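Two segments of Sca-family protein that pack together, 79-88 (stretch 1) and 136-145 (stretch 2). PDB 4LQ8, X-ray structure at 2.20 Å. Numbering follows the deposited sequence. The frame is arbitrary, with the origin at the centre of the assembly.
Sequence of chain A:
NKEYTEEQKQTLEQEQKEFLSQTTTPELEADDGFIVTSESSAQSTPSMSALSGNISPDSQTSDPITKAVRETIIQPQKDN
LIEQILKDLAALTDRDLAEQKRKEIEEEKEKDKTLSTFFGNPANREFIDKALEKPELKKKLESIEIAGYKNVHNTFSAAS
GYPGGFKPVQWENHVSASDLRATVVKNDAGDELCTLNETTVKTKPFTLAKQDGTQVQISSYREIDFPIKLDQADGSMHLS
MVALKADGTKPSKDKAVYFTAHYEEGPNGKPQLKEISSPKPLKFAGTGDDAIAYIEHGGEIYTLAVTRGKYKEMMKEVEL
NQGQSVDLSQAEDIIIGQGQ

Stretch 1 (79-88) DNLIEQILKD
Stretch 2 (136-145) ELKKKLESIE

Two helical segments of one chain, 79-88 and 136-145, lie side by side in nearly antiparallel directions (165° between their N-to-C vectors), with axes 10.0 Å apart at closest approach. Both are helical throughout, phi/psi near -60/-45 with Ile144 departing to -74/-28, and both helices run on beyond the segments. Regular i to i+4 bonds hold each backbone, for example Asp88 N to Gln84 O at 2.8 Å and Leu141 N to Leu137 O at 2.9 Å; Lys140 N to Glu136 O, at 3.4 Å, is weak. The register is set by Gln84 and Leu137, whose CA atoms stand 6.6 Å apart. From there the antiparallel course places Asn80 beside Leu141 and Ile144, and Lys87 towards the Glu136 end.

The contact is modest, burying 385 Å² in total, and no direct hydrogen bond crosses it. Asn80 (chi1 -70°, m; chi2 -72°) points toward the second helix and acts as a knob in a hole formed by Leu137, Lys140, Leu141 and Ile144. Asn80 CB lies 3.7 Å from Leu137 CD1 and 4.1 Å from Leu141 CD2; Asn80 OD1 is 3.9 Å from Lys140 CD, and Asn80 ND2 is 4.1 Å from Ile144 CG1. The amide is thus packed against carbon here, while ND2 finds a hydrogen bond elsewhere in the structure. Ile144 adopts chi1 65° (p), with chi2 between wells at 97°. Leu141 (m, t) starts sideways, but its end comes nearer to the first helix.

Leu137 (t, p; 172°, 55°) is buried and spreads its two methyls along the first helix: Leu137 CD1 comes within 3.5 Å of Asn80 O, while Leu137 CD2 meets Leu81 CD1 at 3.8 Å. Leu81 has the same t, p conformation (173°, 56°), and although its CB points sideways, this apolar contact joins it to the interface.

Gln84 points toward the partner and folds through chi1 -175° (t), chi2 65° (p) and chi3 61°. In this conformation both ends of the amide have partners. Gln84 NE2 donates to Asp88 OD1 (2.8 Å, 155°), one turn along its own helix, where Asp88 (chi1 -70°, m) offers the carboxylate. Gln84 OE1 lies over the second helix, 3.5 Å from Glu136 CG and 3.8 Å from Leu137 CB, and accepts a hydrogen bond from water 1 (Gln84 OE1 to water O, 2.7 Å).

That water also links two lysines of like charge. The CA-to-CB bonds of Lys87 (m, t, m, t) and Lys140 (m, t, t, p) both point toward the other helix, and Lys87 NZ and Lys140 NZ lie 3.7 Å apart. Each ammonium donates to the water at 2.8 Å (Lys87 NZ to water O; Lys140 NZ to water O). With two donors supplied by the lysines and one acceptor by Gln84, the water bridges the helices where direct polar bonds are absent. Away from the interface, Lys138 NZ and Glu142 OE2 form a salt bridge at 2.8 Å along the second helix.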

# COMPACT_ATOMS: atom_id res chain seq x y z
N ASP A 79 -8.49 -11.77 -3.88
CA ASP A 79 -8.80 -13.17 -4.18
C ASP A 79 -8.62 -14.09 -2.97
O ASP A 79 -9.50 -14.90 -2.69
CB ASP A 79 -8.00 -13.70 -5.37
CG ASP A 79 -8.32 -13.03 -6.70
OD1 ASP A 79 -9.38 -12.35 -6.79
OD2 ASP A 79 -7.51 -13.18 -7.65
N ASN A 80 -7.51 -13.94 -2.23
CA ASN A 80 -7.30 -14.71 -1.01
C ASN A 80 -8.33 -14.33 0.04
O ASN A 80 -8.84 -15.22 0.71
CB ASN A 80 -5.90 -14.57 -0.47
CG ASN A 80 -4.91 -15.25 -1.36
OD1 ASN A 80 -4.85 -16.47 -1.41
ND2 ASN A 80 -4.11 -14.48 -2.04
N LEU A 81 -8.68 -13.03 0.14
CA LEU A 81 -9.70 -12.54 1.09
C LEU A 81 -11.08 -13.15 0.79
O LEU A 81 -11.74 -13.63 1.70
CB LEU A 81 -9.74 -11.01 1.06
CG LEU A 81 -10.85 -10.29 1.85
CD1 LEU A 81 -10.84 -10.69 3.33
CD2 LEU A 81 -10.67 -8.78 1.72
N ILE A 82 -11.50 -13.13 -0.48
CA ILE A 82 -12.78 -13.72 -0.89
C ILE A 82 -12.83 -15.22 -0.58
O ILE A 82 -13.84 -15.69 -0.05
CB ILE A 82 -13.09 -13.39 -2.38
CG1 ILE A 82 -13.41 -11.87 -2.56
CG2 ILE A 82 -14.20 -14.29 -2.96
CD1 ILE A 82 -14.59 -11.35 -1.79
N GLU A 83 -11.72 -15.96 -0.84
CA GLU A 83 -11.61 -17.38 -0.54
C GLU A 83 -11.85 -17.61 0.95
O GLU A 83 -12.61 -18.52 1.30
CB GLU A 83 -10.23 -17.93 -0.94
CG GLU A 83 -10.17 -18.32 -2.40
CD GLU A 83 -11.17 -19.39 -2.80
OE1 GLU A 83 -11.25 -20.41 -2.07
OE2 GLU A 83 -11.94 -19.15 -3.76
N GLN A 84 -11.25 -16.76 1.82
CA GLN A 84 -11.42 -16.84 3.27
C GLN A 84 -12.87 -16.56 3.66
O GLN A 84 -13.41 -17.30 4.48
CB GLN A 84 -10.43 -15.93 4.03
CG GLN A 84 -10.51 -16.11 5.56
CD GLN A 84 -10.08 -17.48 6.02
OE1 GLN A 84 -8.94 -17.90 5.80
NE2 GLN A 84 -10.98 -18.22 6.66
N ILE A 85 -13.51 -15.53 3.05
CA ILE A 85 -14.92 -15.21 3.32
C ILE A 85 -15.78 -16.42 2.95
O ILE A 85 -16.63 -16.83 3.75
CB ILE A 85 -15.38 -13.90 2.60
CG1 ILE A 85 -14.61 -12.66 3.13
CG2 ILE A 85 -16.92 -13.72 2.75
CD1 ILE A 85 -14.81 -11.33 2.34
N LEU A 86 -15.54 -17.02 1.75
CA LEU A 86 -16.30 -18.21 1.31
C LEU A 86 -16.14 -19.37 2.28
O LEU A 86 -17.12 -20.07 2.53
CB LEU A 86 -15.95 -18.64 -0.13
CG LEU A 86 -16.36 -17.64 -1.25
CD1 LEU A 86 -15.84 -18.13 -2.60
CD2 LEU A 86 -17.88 -17.42 -1.32
N LYS A 87 -14.93 -19.56 2.84
CA LYS A 87 -14.71 -20.62 3.84
C LYS A 87 -15.47 -20.27 5.12
O LYS A 87 -16.11 -21.15 5.69
CB LYS A 87 -13.21 -20.80 4.15
CG LYS A 87 -12.42 -21.51 3.05
CD LYS A 87 -10.96 -21.65 3.44
CE LYS A 87 -10.12 -20.47 3.03
NZ LYS A 87 -8.70 -20.67 3.39
N ASP A 88 -15.39 -19.01 5.58
CA ASP A 88 -16.08 -18.55 6.79
C ASP A 88 -17.59 -18.75 6.71
O ASP A 88 -18.21 -19.10 7.71
CB ASP A 88 -15.76 -17.08 7.08
CG ASP A 88 -14.34 -16.78 7.55
OD1 ASP A 88 -13.55 -17.75 7.72
OD2 ASP A 88 -14.03 -15.60 7.80
N GLU A 136 -4.50 -17.73 9.15
CA GLU A 136 -4.28 -18.51 7.91
C GLU A 136 -4.35 -17.62 6.66
O GLU A 136 -3.54 -17.80 5.76
CB GLU A 136 -5.17 -19.77 7.79
CG GLU A 136 -6.67 -19.53 7.89
CD GLU A 136 -7.29 -19.64 9.28
OE1 GLU A 136 -6.75 -19.04 10.24
OE2 GLU A 136 -8.34 -20.32 9.39
N LEU A 137 -5.28 -16.62 6.64
CA LEU A 137 -5.36 -15.67 5.55
C LEU A 137 -4.13 -14.76 5.59
O LEU A 137 -3.49 -14.60 4.56
CB LEU A 137 -6.65 -14.82 5.60
CG LEU A 137 -6.75 -13.66 4.60
CD1 LEU A 137 -6.53 -14.14 3.15
CD2 LEU A 137 -8.05 -12.91 4.74
N LYS A 138 -3.79 -14.20 6.77
CA LYS A 138 -2.65 -13.31 6.95
C LYS A 138 -1.36 -13.92 6.39
O LYS A 138 -0.64 -13.26 5.65
CB LYS A 138 -2.49 -12.92 8.43
CG LYS A 138 -1.45 -11.83 8.65
CD LYS A 138 -1.89 -10.49 8.05
CE LYS A 138 -1.01 -9.37 8.51
NZ LYS A 138 0.25 -9.34 7.73
N LYS A 139 -1.13 -15.21 6.68
CA LYS A 139 0.02 -15.98 6.21
C LYS A 139 0.07 -15.96 4.66
O LYS A 139 1.14 -15.69 4.09
CB LYS A 139 -0.07 -17.42 6.75
CG LYS A 139 1.00 -18.38 6.24
CD LYS A 139 0.62 -19.86 6.45
CE LYS A 139 0.37 -20.60 5.14
NZ LYS A 139 -1.04 -20.47 4.67
N LYS A 140 -1.10 -16.20 3.99
CA LYS A 140 -1.21 -16.21 2.54
C LYS A 140 -0.91 -14.81 1.98
O LYS A 140 -0.11 -14.68 1.05
CB LYS A 140 -2.62 -16.64 2.08
CG LYS A 140 -2.96 -18.08 2.44
CD LYS A 140 -4.31 -18.48 1.88
CE LYS A 140 -4.57 -19.95 2.12
NZ LYS A 140 -5.03 -20.22 3.49
N LEU A 141 -1.51 -13.78 2.56
CA LEU A 141 -1.29 -12.40 2.11
C LEU A 141 0.18 -12.03 2.18
O LEU A 141 0.73 -11.52 1.21
CB LEU A 141 -2.15 -11.40 2.91
CG LEU A 141 -3.67 -11.56 2.75
CD1 LEU A 141 -4.39 -10.60 3.64
CD2 LEU A 141 -4.09 -11.34 1.29
N GLU A 142 0.83 -12.39 3.30
CA GLU A 142 2.25 -12.11 3.50
C GLU A 142 3.15 -12.73 2.41
O GLU A 142 4.01 -12.01 1.89
CB GLU A 142 2.70 -12.53 4.90
CG GLU A 142 2.10 -11.64 5.99
CD GLU A 142 2.51 -11.99 7.41
OE1 GLU A 142 3.50 -12.73 7.57
OE2 GLU A 142 1.87 -11.48 8.36
N SER A 143 2.96 -14.02 2.08
CA SER A 143 3.83 -14.64 1.09
C SER A 143 3.58 -14.08 -0.31
O SER A 143 4.54 -13.90 -1.04
CB SER A 143 3.72 -16.17 1.10
OG SER A 143 2.54 -16.59 0.45
N ILE A 144 2.33 -13.74 -0.66
CA ILE A 144 2.08 -13.16 -1.99
C ILE A 144 2.56 -11.72 -2.05
O ILE A 144 2.93 -11.27 -3.13
CB ILE A 144 0.64 -13.37 -2.53
CG1 ILE A 144 -0.45 -12.65 -1.70
CG2 ILE A 144 0.37 -14.88 -2.63
CD1 ILE A 144 -0.91 -11.29 -2.21
N GLU A 145 2.58 -11.00 -0.92
CA GLU A 145 3.06 -9.62 -0.87
C GLU A 145 4.57 -9.55 -1.09
O GLU A 145 5.01 -8.76 -1.92
CB GLU A 145 2.67 -8.92 0.44
CG GLU A 145 1.23 -8.44 0.44
CD GLU A 145 0.57 -8.39 1.80
OE1 GLU A 145 1.26 -8.64 2.82
OE2 GLU A 145 -0.64 -8.08 1.86
O HOH W 1 -7.08 -18.43 3.95